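Four helix bundle protein (Bacteroides thetaiotaomicron VPI-5482, PDB 2RLD) is of unknown function but belongs to the 23S rRNA-intervening sequence protein family, folds as a four-helix bundle and binds calcium. Local coordinates at residues C[28-31]-C[35-38]; C[78-83]-C[106-111]. All coordinates share one frame; numbering follows the deposited sequence.

Overall arrangement
From the N terminus the chain runs up helix 7-32, turns, and comes back along helix 38-57. Contact 1 (28-31 with 35-38) closes that first turn, a short one that joins the end of helix 7-32 to the start of helix 38-57. Contact 2 opens only after contact 1 has closed: 78-83 on helix 62-88 meets 106-111 on helix 94-116, closing the longer loop that includes the turn between the last two helices. The two are thus in series, their centres about 20 Å apart. They are joined by Met38 of contact 1, which packs on Trp82 of contact 2, so the start of helix 38-57 packs on helix 62-88. Both also touch the second subunit.

Contact 1: residues C[28-31]-C[35-38]; sequences FLVN and EFVM
Glu35 OE2 is gripped by two backbone N-H groups, Met38 N at 2.8 Å and Val37 N at 2.9 Å, and Glu35 N in turn reaches back to the end of helix 7-32. Glu35 OE2 takes Met38 N on its syn lone pair, whereas Val37 N comes from above the carboxylate plane. The bend at chi2 (-67°) curls the side chain back over its own following residues and makes this possible. This is a cap at the start of helix 38-57: the acid occupies N-H groups of the incoming turn, and its negative charge probably suits that helix end. Across the turn, Glu35 N donates to Leu29 O at 2.9 Å, nearly straight at 173° but from above the carbonyl plane. Farther out, Val30 CG1, placed anti to the backbone N (chi1 173°), comes against the edge of the Phe36 ring, near its plane, 3.4 Å from CE1. The other branch, Val30 CG2, lies 3.5 Å from Glu35 O. Phe36 is on the exposed side, while Leu29 and Glu35 are buried and share Tyr91 as a neighbour. Met38, a selenomethionine, packs on Leu85 and Leu86 of helix 62-88 and on Val23 of the second subunit.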
loop_
_atom_site.group_PDB
_atom_site.type_symbol
_atom_site.label_atom_id
_atom_site.label_comp_id
_atom_site.label_asym_id
_atom_site.label_seq_id
_atom_site.Cartn_x
_atom_site.Cartn_y
_atom_site.Cartn_z
ATOM N N PHE C 28 12.538 -14.141 -10.889
ATOM C CA PHE C 28 12.004 -15.309 -11.573
ATOM C C PHE C 28 10.520 -15.162 -11.827
ATOM O O PHE C 28 10.072 -15.320 -12.966
ATOM C CB PHE C 28 12.281 -16.561 -10.747
ATOM C CG PHE C 28 11.620 -17.797 -11.281
ATOM C CD1 PHE C 28 12.172 -18.494 -12.357
ATOM C CD2 PHE C 28 10.476 -18.278 -10.703
ATOM C CE1 PHE C 28 11.566 -19.646 -12.864
ATOM C CE2 PHE C 28 9.861 -19.453 -11.214
ATOM C CZ PHE C 28 10.434 -20.128 -12.288
ATOM N N LEU C 29 9.766 -14.816 -10.778
ATOM C CA LEU C 29 8.319 -14.736 -10.878
ATOM C C LEU C 29 7.901 -13.643 -11.849
ATOM O O LEU C 29 7.049 -13.860 -12.705
ATOM C CB LEU C 29 7.679 -14.513 -9.511
ATOM C CG LEU C 29 7.757 -15.691 -8.544
ATOM C CD1 LEU C 29 7.328 -15.219 -7.159
ATOM C CD2 LEU C 29 6.929 -16.857 -9.093
ATOM N N VAL C 30 8.518 -12.474 -11.733
ATOM C CA VAL C 30 8.128 -11.361 -12.589
ATOM C C VAL C 30 8.589 -11.569 -14.034
ATOM O O VAL C 30 7.793 -11.437 -14.959
ATOM C CB VAL C 30 8.656 -9.999 -12.009
ATOM C CG1 VAL C 30 8.397 -8.903 -12.993
ATOM C CG2 VAL C 30 7.993 -9.722 -10.616
ATOM N N ASN C 31 9.865 -11.878 -14.218
ATOM C CA ASN C 31 10.473 -11.893 -15.558
ATOM C C ASN C 31 10.143 -13.146 -16.356
ATOM O O ASN C 31 9.863 -13.062 -17.573
ATOM C CB ASN C 31 11.989 -11.730 -15.484
ATOM C CG ASN C 31 12.400 -10.384 -14.934
ATOM O OD1 ASN C 31 11.759 -9.371 -15.200
ATOM N ND2 ASN C 31 13.463 -10.373 -14.153
ATOM N N GLU C 35 4.302 -12.971 -13.186
ATOM C CA GLU C 35 3.472 -12.913 -11.995
ATOM C C GLU C 35 3.877 -11.728 -11.138
ATOM O O GLU C 35 5.029 -11.622 -10.674
ATOM C CB GLU C 35 3.580 -14.233 -11.223
ATOM C CG GLU C 35 2.418 -14.497 -10.273
ATOM C CD GLU C 35 2.339 -13.521 -9.094
ATOM O OE1 GLU C 35 3.383 -13.331 -8.423
ATOM O OE2 GLU C 35 1.230 -12.955 -8.851
ATOM N N PHE C 36 2.919 -10.834 -10.915
ATOM C CA PHE C 36 3.204 -9.517 -10.366
ATOM C C PHE C 36 2.591 -9.258 -9.005
ATOM O O PHE C 36 2.984 -8.321 -8.337
ATOM C CB PHE C 36 2.709 -8.462 -11.346
ATOM C CG PHE C 36 3.334 -8.571 -12.708
ATOM C CD1 PHE C 36 4.670 -8.295 -12.873
ATOM C CD2 PHE C 36 2.600 -8.965 -13.794
ATOM C CE1 PHE C 36 5.264 -8.400 -14.111
ATOM C CE2 PHE C 36 3.192 -9.069 -15.044
ATOM C CZ PHE C 36 4.529 -8.789 -15.189
ATOM N N VAL C 37 1.646 -10.084 -8.582
ATOM C CA VAL C 37 0.875 -9.808 -7.363
ATOM C C VAL C 37 1.469 -10.566 -6.165
ATOM O O VAL C 37 1.918 -9.953 -5.191
ATOM C CB VAL C 37 -0.640 -10.167 -7.578
ATOM C CG1 VAL C 37 -1.426 -10.102 -6.255
ATOM C CG2 VAL C 37 -1.269 -9.216 -8.578
HETATM N N MSE C 38 1.519 -11.895 -6.252
HETATM C CA MSE C 38 2.084 -12.678 -5.184
HETATM C C MSE C 38 3.579 -12.387 -5.007
HETATM O O MSE C 38 4.094 -12.315 -3.882
HETATM C CB MSE C 38 1.768 -14.167 -5.394
HETATM C CG MSE C 38 0.297 -14.403 -5.527
HETATM SE SE MSE C 38 -0.073 -16.300 -5.701
HETATM C CE MSE C 38 0.462 -16.529 -7.637
#

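Contact 2: residues C[78-83]-C[106-111]; sequences ETEYWL and EINKLL
Glu80 and Asn108 carry this contact alone, a polar pair between antiparallel neighbouring helices of the four-helix bundle, whose nearest CA atoms, those of this same pair, are 9.9 Å apart. Carboxylate and amide approach from opposite directions, planes 45° apart, with Glu80 OE2 2.6 Å from the modelled Asn108 OD1; the amide is probably flipped in the model, so its oxygen and nitrogen cannot be told apart with confidence. Glu80 CG lies beside the backbone N (chi1 -74°), and a bend at chi2 brings the carboxylate to helix 94-116. The clear partner of Glu80 is Ser104: OE2 is hydrogen-bonded to its OG. With an alanine here, Ser104 OG would probably lose this partner and the Asn108 amide would face a gap. The close part is this buried carboxylate, with Asn101 and Thr105 packed around it; by contrast, helix 94-116 has a looser outer side, where Lys109 is exposed and Glu106 turns its end away. Asp103, a calcium-binding residue although no calcium is bound there in this chain, is about 8 Å from Glu80, side chain to side chain. Among the neighbouring helices, Ile107 packs on Ile49 of helix 38-57 and Phe18 of helix 7-32, and Glu80 on Arg54 of the second subunit.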
loop_
_atom_site.group_PDB
_atom_site.type_symbol
_atom_site.label_atom_id
_atom_site.label_comp_id
_atom_site.label_asym_id
_atom_site.label_seq_id
_atom_site.Cartn_x
_atom_site.Cartn_y
_atom_site.Cartn_z
ATOM N N GLU C 78 4.471 -15.399 7.107
ATOM C CA GLU C 78 3.763 -14.908 5.908
ATOM C C GLU C 78 4.456 -15.386 4.631
ATOM O O GLU C 78 3.800 -15.797 3.661
ATOM C CB GLU C 78 3.652 -13.387 5.918
ATOM C CG GLU C 78 2.736 -12.921 4.797
ATOM C CD GLU C 78 2.673 -11.432 4.603
ATOM O OE1 GLU C 78 2.927 -10.682 5.573
ATOM O OE2 GLU C 78 2.355 -11.023 3.462
ATOM N N THR C 79 5.774 -15.357 4.645
ATOM C CA THR C 79 6.572 -15.789 3.490
ATOM C C THR C 79 6.250 -17.260 3.187
ATOM O O THR C 79 6.105 -17.642 2.036
ATOM C CB THR C 79 8.091 -15.602 3.766
ATOM O OG1 THR C 79 8.381 -14.213 4.007
ATOM C CG2 THR C 79 8.939 -16.103 2.593
ATOM N N GLU C 80 6.162 -18.070 4.233
ATOM C CA GLU C 80 5.826 -19.506 4.095
ATOM C C GLU C 80 4.434 -19.696 3.478
ATOM O O GLU C 80 4.214 -20.597 2.679
ATOM C CB GLU C 80 6.025 -20.196 5.450
ATOM C CG GLU C 80 7.542 -20.352 5.723
ATOM C CD GLU C 80 7.973 -20.180 7.171
ATOM O OE1 GLU C 80 7.108 -20.236 8.071
ATOM O OE2 GLU C 80 9.193 -19.966 7.391
ATOM N N TYR C 81 3.505 -18.825 3.839
ATOM C CA TYR C 81 2.174 -18.812 3.225
ATOM C C TYR C 81 2.297 -18.572 1.733
ATOM O O TYR C 81 1.755 -19.328 0.919
ATOM C CB TYR C 81 1.311 -17.703 3.857
ATOM C CG TYR C 81 -0.012 -17.413 3.123
ATOM C CD1 TYR C 81 -1.130 -18.198 3.307
ATOM C CD2 TYR C 81 -0.109 -16.333 2.272
ATOM C CE1 TYR C 81 -2.334 -17.913 2.630
ATOM C CE2 TYR C 81 -1.288 -16.045 1.570
ATOM C CZ TYR C 81 -2.387 -16.846 1.749
ATOM O OH TYR C 81 -3.554 -16.514 1.091
ATOM N N TRP C 82 3.018 -17.518 1.361
ATOM C CA TRP C 82 3.141 -17.202 -0.079
ATOM C C TRP C 82 3.846 -18.337 -0.820
ATOM O O TRP C 82 3.435 -18.697 -1.929
ATOM C CB TRP C 82 3.848 -15.845 -0.339
ATOM C CG TRP C 82 3.040 -14.666 0.144
ATOM C CD1 TRP C 82 3.337 -13.821 1.190
ATOM C CD2 TRP C 82 1.781 -14.236 -0.376
ATOM N NE1 TRP C 82 2.325 -12.883 1.332
ATOM C CE2 TRP C 82 1.359 -13.127 0.395
ATOM C CE3 TRP C 82 0.956 -14.693 -1.425
ATOM C CZ2 TRP C 82 0.165 -12.469 0.153
ATOM C CZ3 TRP C 82 -0.214 -14.013 -1.681
ATOM C CH2 TRP C 82 -0.608 -12.918 -0.882
ATOM N N LEU C 83 4.852 -18.951 -0.197
ATOM C CA LEU C 83 5.549 -20.058 -0.865
ATOM C C LEU C 83 4.588 -21.227 -1.114
ATOM O O LEU C 83 4.607 -21.884 -2.156
ATOM C CB LEU C 83 6.735 -20.517 -0.031
ATOM C CG LEU C 83 7.942 -19.580 -0.007
ATOM C CD1 LEU C 83 8.963 -20.056 1.037
ATOM C CD2 LEU C 83 8.600 -19.434 -1.424
ATOM N N GLU C 106 14.074 -22.981 8.671
ATOM C CA GLU C 106 15.283 -22.918 9.500
ATOM C C GLU C 106 15.314 -21.616 10.293
ATOM O O GLU C 106 15.706 -21.608 11.445
ATOM C CB GLU C 106 16.537 -23.046 8.629
ATOM C CG GLU C 106 17.847 -22.890 9.366
ATOM C CD GLU C 106 19.064 -23.023 8.447
ATOM O OE1 GLU C 106 18.974 -22.648 7.249
ATOM O OE2 GLU C 106 20.110 -23.515 8.926
ATOM N N ILE C 107 14.925 -20.503 9.660
ATOM C CA ILE C 107 14.881 -19.206 10.333
ATOM C C ILE C 107 13.794 -19.172 11.408
ATOM O O ILE C 107 14.028 -18.649 12.513
ATOM C CB ILE C 107 14.733 -18.031 9.300
ATOM C CG1 ILE C 107 16.025 -17.880 8.494
ATOM C CG2 ILE C 107 14.331 -16.710 9.973
ATOM C CD1 ILE C 107 15.887 -16.987 7.287
ATOM N N ASN C 108 12.623 -19.737 11.106
ATOM C CA ASN C 108 11.572 -19.894 12.117
ATOM C C ASN C 108 12.104 -20.517 13.410
ATOM O O ASN C 108 11.852 -20.036 14.517
ATOM C CB ASN C 108 10.464 -20.809 11.613
ATOM C CG ASN C 108 9.539 -20.140 10.637
ATOM O OD1 ASN C 108 9.960 -19.335 9.823
ATOM N ND2 ASN C 108 8.251 -20.487 10.712
ATOM N N LYS C 109 12.835 -21.609 13.238
ATOM C CA LYS C 109 13.293 -22.440 14.349
ATOM C C LYS C 109 14.244 -21.639 15.247
ATOM O O LYS C 109 14.123 -21.647 16.477
ATOM C CB LYS C 109 13.995 -23.654 13.761
ATOM C CG LYS C 109 14.518 -24.657 14.759
ATOM C CD LYS C 109 15.270 -25.777 14.049
ATOM C CE LYS C 109 16.399 -25.239 13.183
ATOM N NZ LYS C 109 17.606 -26.098 13.216
ATOM N N LEU C 110 15.177 -20.929 14.619
ATOM C CA LEU C 110 16.156 -20.150 15.365
ATOM C C LEU C 110 15.476 -18.973 16.093
ATOM O O LEU C 110 15.751 -18.701 17.285
ATOM C CB LEU C 110 17.241 -19.651 14.410
ATOM C CG LEU C 110 18.053 -20.763 13.728
ATOM C CD1 LEU C 110 18.924 -20.237 12.567
ATOM C CD2 LEU C 110 18.896 -21.472 14.775
ATOM N N LEU C 111 14.567 -18.287 15.390
ATOM C CA LEU C 111 13.841 -17.180 16.026
ATOM C C LEU C 111 13.041 -17.650 17.234
ATOM O O LEU C 111 13.044 -17.012 18.292
ATOM C CB LEU C 111 12.922 -16.478 15.039
ATOM C CG LEU C 111 13.618 -15.730 13.903
ATOM C CD1 LEU C 111 12.577 -15.376 12.846
ATOM C CD2 LEU C 111 14.317 -14.481 14.425
#